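Local coordinates for PF04016 domain protein (Desulfitobacterium hafniense, PDB 3L5O) that is of unknown function but combines enolase-like and Rossmann-like folds around a putative active site, with a possible role in heavy-metal chelation, at residues 29-34 with 102-107; 84-89 with 195-200; 179-184 with 206-211. One frame throughout, in Å; residues are numbered along the deposited sequence.

Contact 1 of 3, residues 29-34 with 102-107; sequences NGIPED and NAYYNN
Pro32 sets CD of its ring over one face of Tyr104, and this fastens the loop after helix 22-29 to the C-terminal end of helix 91-105, probably within the enolase-like part of the protein. The contact is a CH-pi interaction: CD stands 3.7 Å from the Tyr104 ring centroid, 25° off the ring normal and displaced toward CE1. The proline and tyrosine side chains cross at about a right angle. Ile31 CA lies over the same face, near the rim, while Gly30 O approaches obliquely, 3.5 Å from Tyr104 CE2. A chi1 of -56° sets CG1 of Ile31 beside the backbone N and leaves CG2 anti to it. Ile31 CG2 packs against Tyr104 CB at 4.1 Å, while Ile31 CG1 lies against both tyrosines, 4.1 Å from Tyr104 CB and from Tyr105 CE2. No hydrogen bond spans the segments; shape does the work. Gly30 takes part with its bare CA, 3.3 Å from Tyr105 OH, where a beta carbon would collide with the hydroxyl. That hydroxyl is held by a hydrogen bond to Met27 O, back in helix 22-29, which fixes the outer end of Tyr105. Farther out, Phe35 packs edge-to-face with Tyr104, and Leu79 of helix 79-83 touches it too. The two tyrosines also brace each other: Tyr104 CD2 lies 3.5 Å above the plane of the Tyr105 ring, over its centre.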
# COMPACT_ATOMS: atom_id res chain seq x y z
N ASN A 29 2.96 2.19 -16.02
CA ASN A 29 3.11 2.98 -17.24
C ASN A 29 3.17 4.46 -16.96
O ASN A 29 3.54 5.22 -17.84
CB ASN A 29 1.99 2.65 -18.24
CG ASN A 29 2.15 1.29 -18.82
OD1 ASN A 29 3.28 0.85 -19.00
ND2 ASN A 29 1.02 0.60 -19.13
N GLY A 30 2.81 4.86 -15.75
CA GLY A 30 2.98 6.23 -15.30
C GLY A 30 4.38 6.61 -14.87
O GLY A 30 4.64 7.78 -14.64
N ILE A 31 5.30 5.66 -14.76
CA ILE A 31 6.67 5.95 -14.32
C ILE A 31 7.55 6.36 -15.52
O ILE A 31 7.74 5.58 -16.44
CB ILE A 31 7.29 4.73 -13.56
CG1 ILE A 31 6.42 4.30 -12.37
CG2 ILE A 31 8.72 5.06 -13.03
CD1 ILE A 31 6.82 2.96 -11.77
N PRO A 32 8.12 7.56 -15.50
CA PRO A 32 9.09 7.94 -16.53
C PRO A 32 10.37 7.10 -16.42
O PRO A 32 10.85 6.75 -15.33
CB PRO A 32 9.37 9.41 -16.24
CG PRO A 32 8.20 9.84 -15.33
CD PRO A 32 7.91 8.64 -14.52
N GLU A 33 10.89 6.76 -17.59
CA GLU A 33 12.10 5.95 -17.73
C GLU A 33 13.35 6.47 -17.05
O GLU A 33 14.22 5.69 -16.67
CB GLU A 33 12.47 5.87 -19.19
CG GLU A 33 11.91 4.66 -19.82
CD GLU A 33 12.53 4.50 -21.15
OE1 GLU A 33 12.13 5.28 -22.02
OE2 GLU A 33 13.44 3.66 -21.26
N ASP A 34 13.44 7.79 -16.95
CA ASP A 34 14.60 8.48 -16.39
C ASP A 34 14.90 8.04 -14.96
O ASP A 34 16.05 8.10 -14.52
CB ASP A 34 14.36 10.00 -16.41
CG ASP A 34 14.36 10.59 -17.83
OD1 ASP A 34 14.62 9.86 -18.83
OD2 ASP A 34 14.11 11.81 -18.05
N ASN A 102 6.54 2.96 -5.66
CA ASN A 102 6.34 4.00 -4.65
C ASN A 102 7.51 4.98 -4.60
O ASN A 102 7.37 6.10 -4.11
CB ASN A 102 6.06 3.39 -3.27
CG ASN A 102 4.67 2.75 -3.19
OD1 ASN A 102 3.73 3.18 -3.85
ND2 ASN A 102 4.55 1.73 -2.38
N ALA A 103 8.66 4.56 -5.13
CA ALA A 103 9.83 5.44 -5.26
C ALA A 103 9.54 6.56 -6.25
O ALA A 103 9.97 7.65 -6.05
CB ALA A 103 11.04 4.67 -5.68
N TYR A 104 8.78 6.28 -7.31
CA TYR A 104 8.31 7.38 -8.19
C TYR A 104 7.17 8.17 -7.49
O TYR A 104 7.37 9.32 -7.14
CB TYR A 104 7.80 6.88 -9.52
CG TYR A 104 7.19 7.99 -10.33
CD1 TYR A 104 7.97 9.06 -10.79
CD2 TYR A 104 5.85 7.98 -10.67
CE1 TYR A 104 7.42 10.08 -11.54
CE2 TYR A 104 5.29 8.99 -11.42
CZ TYR A 104 6.08 10.03 -11.85
OH TYR A 104 5.48 10.99 -12.60
N TYR A 105 6.00 7.56 -7.30
CA TYR A 105 4.80 8.31 -6.89
C TYR A 105 4.89 9.03 -5.54
O TYR A 105 4.28 10.13 -5.34
CB TYR A 105 3.57 7.41 -6.92
CG TYR A 105 3.19 6.94 -8.29
CD1 TYR A 105 2.48 7.76 -9.16
CD2 TYR A 105 3.52 5.65 -8.73
CE1 TYR A 105 2.13 7.35 -10.43
CE2 TYR A 105 3.17 5.23 -10.02
CZ TYR A 105 2.47 6.08 -10.86
OH TYR A 105 2.09 5.69 -12.13
N ASN A 106 5.67 8.44 -4.63
CA ASN A 106 5.79 8.94 -3.25
C ASN A 106 7.05 9.75 -3.03
O ASN A 106 7.43 10.03 -1.89
CB ASN A 106 5.69 7.81 -2.20
CG ASN A 106 4.40 6.99 -2.30
OD1 ASN A 106 3.56 7.24 -3.16
ND2 ASN A 106 4.26 6.00 -1.43
N ASN A 107 7.71 10.11 -4.13
CA ASN A 107 8.76 11.12 -4.15
C ASN A 107 8.06 12.42 -3.73
O ASN A 107 6.99 12.71 -4.24
CB ASN A 107 9.32 11.22 -5.60
CG ASN A 107 10.38 12.23 -5.74
OD1 ASN A 107 10.23 13.36 -5.31
ND2 ASN A 107 11.49 11.85 -6.36

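Contact 2 of 3, residues 84-89 with 195-200; sequences GCVKSW and ASVVDK. With IMD (imidazole), chain D.
Lys200 reaches across to segment 84-89 and plants NZ among three backbone carbonyls, joining the end of helix 195-199 in the Rossmann-like part to the turn between helices 79-83 and 91-105. NZ donates to Val86 O at 2.7 Å and to Ser88 O at 2.7 Å, and a third bond returns to its own segment, to Val198 O at 2.8 Å. In all three the nitrogen sits tilted out of the carbonyl plane, least so for Val86. The side chain gets there by folding: bends at chi2 (70°) and chi3 (73°) curl it back beside the helix end, where Lys200 itself has left helical geometry with positive phi. Next to this polar knot the packing is buried and apolar. Val86 CG2 meets Val197 CG1 at 3.8 Å, in a patch to which helix 22-29 adds Tyr24 and Met27. The other side faces solvent. There the exposed Trp89 covers the aliphatic part of Lys200 with its six-membered ring; CE lies over the face, 4.1 Å from the centroid, and Lys200 CB is 3.5 Å from Trp89 CH2. NZ is too far from the ring for more than a weak cation-pi attraction. Away from this interface, Asp199 turns its carboxylate toward an imidazole, probably from the crystallisation liquor, whose N3 makes a weak hydrogen bond to OD1; Thr201 and Trp168 also hold the carboxylate. The hydrogen bonds across to Val86 and Ser88 need only the path of the main chain there; the side chains of Val86 and Trp89 add packing. Three acceptors round NZ, two across the contact and one in its own segment, are consistent with a charged ammonium group.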
# COMPACT_ATOMS: atom_id res chain seq x y z
N GLY A 84 7.87 -3.75 -12.86
CA GLY A 84 7.35 -4.98 -13.42
C GLY A 84 7.36 -6.17 -12.47
O GLY A 84 6.57 -7.11 -12.61
N CYS A 85 8.26 -6.14 -11.50
CA CYS A 85 8.30 -7.16 -10.45
C CYS A 85 7.05 -7.23 -9.59
O CYS A 85 6.80 -8.26 -8.99
CB CYS A 85 9.52 -6.97 -9.53
SG CYS A 85 11.10 -7.23 -10.31
N VAL A 86 6.28 -6.14 -9.53
CA VAL A 86 5.03 -6.09 -8.75
C VAL A 86 4.05 -7.19 -9.19
O VAL A 86 3.23 -7.65 -8.40
CB VAL A 86 4.35 -4.69 -8.80
CG1 VAL A 86 3.71 -4.40 -10.15
CG2 VAL A 86 3.32 -4.53 -7.65
N LYS A 87 4.17 -7.62 -10.44
CA LYS A 87 3.29 -8.62 -10.98
C LYS A 87 3.72 -10.05 -10.69
O LYS A 87 3.00 -11.00 -11.03
CB LYS A 87 3.15 -8.42 -12.46
CG LYS A 87 2.58 -7.08 -12.93
CD LYS A 87 2.33 -7.24 -14.44
CE LYS A 87 1.81 -6.03 -15.16
NZ LYS A 87 2.79 -5.56 -16.20
N SER A 88 4.85 -10.21 -9.99
CA SER A 88 5.39 -11.53 -9.72
C SER A 88 4.52 -12.33 -8.77
O SER A 88 3.95 -11.79 -7.81
CB SER A 88 6.78 -11.43 -9.15
OG SER A 88 7.25 -12.70 -8.77
N TRP A 89 4.42 -13.64 -9.01
CA TRP A 89 3.71 -14.54 -8.07
C TRP A 89 4.60 -14.99 -6.93
O TRP A 89 4.16 -15.72 -6.07
CB TRP A 89 3.11 -15.72 -8.82
CG TRP A 89 2.02 -15.26 -9.71
CD1 TRP A 89 2.05 -15.19 -11.07
CD2 TRP A 89 0.78 -14.68 -9.29
NE1 TRP A 89 0.87 -14.64 -11.53
CE2 TRP A 89 0.08 -14.32 -10.45
CE3 TRP A 89 0.19 -14.43 -8.04
CZ2 TRP A 89 -1.19 -13.75 -10.41
CZ3 TRP A 89 -1.06 -13.87 -8.00
CH2 TRP A 89 -1.75 -13.55 -9.18
N ALA A 195 -1.01 -4.27 1.11
CA ALA A 195 -0.50 -5.64 0.89
C ALA A 195 -1.27 -6.37 -0.21
O ALA A 195 -0.76 -7.33 -0.77
CB ALA A 195 -0.53 -6.48 2.18
N SER A 196 -2.51 -5.95 -0.47
CA SER A 196 -3.32 -6.55 -1.52
C SER A 196 -2.77 -6.30 -2.93
O SER A 196 -3.06 -7.06 -3.83
CB SER A 196 -4.75 -6.05 -1.44
OG SER A 196 -4.79 -4.64 -1.62
N VAL A 197 -1.99 -5.25 -3.11
CA VAL A 197 -1.29 -5.02 -4.37
C VAL A 197 -0.30 -6.12 -4.58
O VAL A 197 -0.23 -6.73 -5.67
CB VAL A 197 -0.54 -3.64 -4.36
CG1 VAL A 197 0.28 -3.43 -5.64
CG2 VAL A 197 -1.52 -2.54 -4.16
N VAL A 198 0.48 -6.39 -3.54
CA VAL A 198 1.54 -7.39 -3.62
C VAL A 198 1.00 -8.80 -3.86
O VAL A 198 1.52 -9.56 -4.67
CB VAL A 198 2.38 -7.40 -2.33
CG1 VAL A 198 3.36 -8.56 -2.33
CG2 VAL A 198 3.12 -6.05 -2.13
N ASP A 199 -0.07 -9.18 -3.17
CA ASP A 199 -0.53 -10.55 -3.37
C ASP A 199 -1.58 -10.73 -4.49
O ASP A 199 -2.00 -11.85 -4.77
CB ASP A 199 -0.91 -11.22 -2.03
CG ASP A 199 -1.97 -10.53 -1.34
OD1 ASP A 199 -2.75 -9.85 -2.06
OD2 ASP A 199 -2.13 -10.61 -0.09
N LYS A 200 -1.93 -9.64 -5.16
CA LYS A 200 -2.84 -9.68 -6.32
C LYS A 200 -4.29 -10.00 -5.98
O LYS A 200 -5.07 -10.38 -6.83
CB LYS A 200 -2.30 -10.58 -7.44
CG LYS A 200 -1.51 -9.85 -8.56
CD LYS A 200 -0.15 -9.31 -8.14
CE LYS A 200 0.87 -10.45 -7.95
NZ LYS A 200 2.12 -9.85 -7.34
N1 IMD D . -4.45 -9.05 3.00
C2 IMD D . -3.72 -8.53 1.98
N3 IMD D . -4.16 -9.07 0.83
C4 IMD D . -5.16 -9.92 1.10
C5 IMD D . -5.34 -9.92 2.48

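Contact 3 of 3, residues 179-184 with 206-211; sequences ASEFIL and LELSRN
Leu208 drives its forked end between Ser180 and Glu181, packing the last turn of helix 202-208 against the short helix 180-183 on the sheet of the Rossmann-like part. The two methyls diverge: CD1 lies 3.7 Å from Ser180 O, and CD2 is 3.5 Å from Glu181 OE1. Glu181 crosses the leucine at about a right angle. Its chain, bent at chi2 (-77°), folds back so that the carboxylate lies across both methyls. The bond from CA to CB of Leu184 points toward segment 206-211. Leu184 CB is 4.0 Å from Leu208 CB. Farther along the side chain, Leu184 CD1 rests 3.6 Å from Ser209 OG. With an alanine in place of Leu208, a gap would probably open between the helices, and the Glu181 carboxylate would lose the methyls it lies across. The buried hydroxyls of Ser180 and Ser209 are satisfied by Leu177 O and Leu205 O. No hydrogen bond joins the two segments; leucine carbons pack on each other and on oxygens, and the charged tie between the helices is the salt bridge from the exposed Glu181 OE2 to Arg204, one turn earlier in helix 202-208.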
# COMPACT_ATOMS: atom_id res chain seq x y z
N ALA A 179 -14.13 -14.89 2.94
CA ALA A 179 -15.36 -14.25 3.36
C ALA A 179 -15.60 -12.91 2.66
O ALA A 179 -16.70 -12.42 2.69
CB ALA A 179 -15.40 -14.07 4.89
N SER A 180 -14.59 -12.36 2.02
CA SER A 180 -14.73 -11.15 1.19
C SER A 180 -15.85 -11.26 0.17
O SER A 180 -16.59 -10.31 -0.02
CB SER A 180 -13.40 -10.82 0.52
OG SER A 180 -12.99 -11.85 -0.33
N GLU A 181 -15.98 -12.43 -0.46
CA GLU A 181 -17.03 -12.67 -1.44
C GLU A 181 -18.44 -12.49 -0.85
O GLU A 181 -19.38 -12.12 -1.57
CB GLU A 181 -16.90 -14.08 -2.04
CG GLU A 181 -15.67 -14.31 -2.90
CD GLU A 181 -15.77 -13.70 -4.28
OE1 GLU A 181 -16.91 -13.47 -4.76
OE2 GLU A 181 -14.73 -13.43 -4.89
N PHE A 182 -18.56 -12.79 0.43
CA PHE A 182 -19.81 -12.79 1.15
C PHE A 182 -20.06 -11.44 1.81
O PHE A 182 -21.17 -11.00 1.90
CB PHE A 182 -19.84 -13.92 2.19
CG PHE A 182 -19.78 -15.31 1.60
CD1 PHE A 182 -18.60 -15.84 1.15
CD2 PHE A 182 -20.93 -16.06 1.46
CE1 PHE A 182 -18.55 -17.12 0.58
CE2 PHE A 182 -20.89 -17.33 0.91
CZ PHE A 182 -19.69 -17.86 0.48
N ILE A 183 -19.01 -10.76 2.27
CA ILE A 183 -19.17 -9.61 3.14
C ILE A 183 -19.01 -8.29 2.41
O ILE A 183 -19.80 -7.37 2.67
CB ILE A 183 -18.12 -9.64 4.30
CG1 ILE A 183 -18.46 -10.77 5.25
CG2 ILE A 183 -18.10 -8.30 5.05
CD1 ILE A 183 -17.53 -10.87 6.36
N LEU A 184 -17.98 -8.16 1.56
CA LEU A 184 -17.68 -6.86 0.98
C LEU A 184 -18.80 -6.24 0.14
O LEU A 184 -18.90 -5.02 0.14
CB LEU A 184 -16.36 -6.85 0.20
CG LEU A 184 -15.11 -7.12 1.07
CD1 LEU A 184 -13.83 -7.02 0.24
CD2 LEU A 184 -15.03 -6.19 2.27
N LEU A 206 -11.60 -4.97 -5.17
CA LEU A 206 -12.21 -3.78 -5.79
C LEU A 206 -13.55 -4.05 -6.45
O LEU A 206 -14.48 -3.26 -6.29
CB LEU A 206 -11.23 -3.11 -6.77
CG LEU A 206 -9.97 -2.51 -6.10
CD1 LEU A 206 -9.11 -1.78 -7.12
CD2 LEU A 206 -10.35 -1.60 -4.95
N GLU A 207 -13.66 -5.14 -7.20
CA GLU A 207 -14.93 -5.52 -7.83
C GLU A 207 -15.99 -5.88 -6.80
O GLU A 207 -17.15 -5.48 -6.92
CB GLU A 207 -14.71 -6.67 -8.82
CG GLU A 207 -15.97 -7.16 -9.52
CD GLU A 207 -16.47 -6.26 -10.66
OE1 GLU A 207 -15.92 -5.15 -10.86
OE2 GLU A 207 -17.43 -6.67 -11.36
N LEU A 208 -15.62 -6.61 -5.75
CA LEU A 208 -16.56 -6.93 -4.70
C LEU A 208 -17.08 -5.68 -3.98
O LEU A 208 -18.22 -5.67 -3.52
CB LEU A 208 -15.89 -7.85 -3.67
CG LEU A 208 -15.59 -9.24 -4.19
CD1 LEU A 208 -14.71 -9.98 -3.21
CD2 LEU A 208 -16.88 -9.95 -4.43
N SER A 209 -16.24 -4.67 -3.87
CA SER A 209 -16.54 -3.47 -3.09
C SER A 209 -17.09 -2.32 -3.94
O SER A 209 -17.32 -1.23 -3.43
CB SER A 209 -15.26 -3.00 -2.38
OG SER A 209 -14.64 -4.06 -1.66
N ARG A 210 -17.29 -2.53 -5.24
CA ARG A 210 -17.50 -1.40 -6.17
C ARG A 210 -18.71 -0.51 -5.83
O ARG A 210 -18.71 0.66 -6.18
CB ARG A 210 -17.57 -1.87 -7.62
CG ARG A 210 -18.74 -2.73 -7.94
CD ARG A 210 -18.69 -3.26 -9.37
NE ARG A 210 -19.94 -3.92 -9.70
CZ ARG A 210 -20.31 -5.12 -9.25
NH1 ARG A 210 -19.51 -5.82 -8.44
NH2 ARG A 210 -21.49 -5.63 -9.62
N ASN A 211 -19.70 -1.06 -5.12
CA ASN A 211 -20.87 -0.30 -4.71
C ASN A 211 -20.80 0.31 -3.30
O ASN A 211 -21.78 0.90 -2.85
CB ASN A 211 -22.13 -1.16 -4.85
CG ASN A 211 -22.39 -1.60 -6.30
OD1 ASN A 211 -22.22 -0.84 -7.25
ND2 ASN A 211 -22.82 -2.85 -6.46

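In the fold
From the N terminus, the chain runs from the loop after helix 22-29 through the three-stranded antiparallel sheet and helices 68-74 and 79-83, until the end of helix 91-105 returns to that loop, closing contact 1. Before that closure the turn at 84-89 has opened contact 2, which closes only at 195-200, so the two cross. Contact 3 opens at 179-184, before contact 2 closes, and shuts at 206-211, crossing it in turn; contacts 1 and 3 follow in series. Contact 2 thus bridges the N-terminal helices and the Rossmann-like part, while the others act within one part each, their centres about 30 Å apart on opposite sides of the chain's centre.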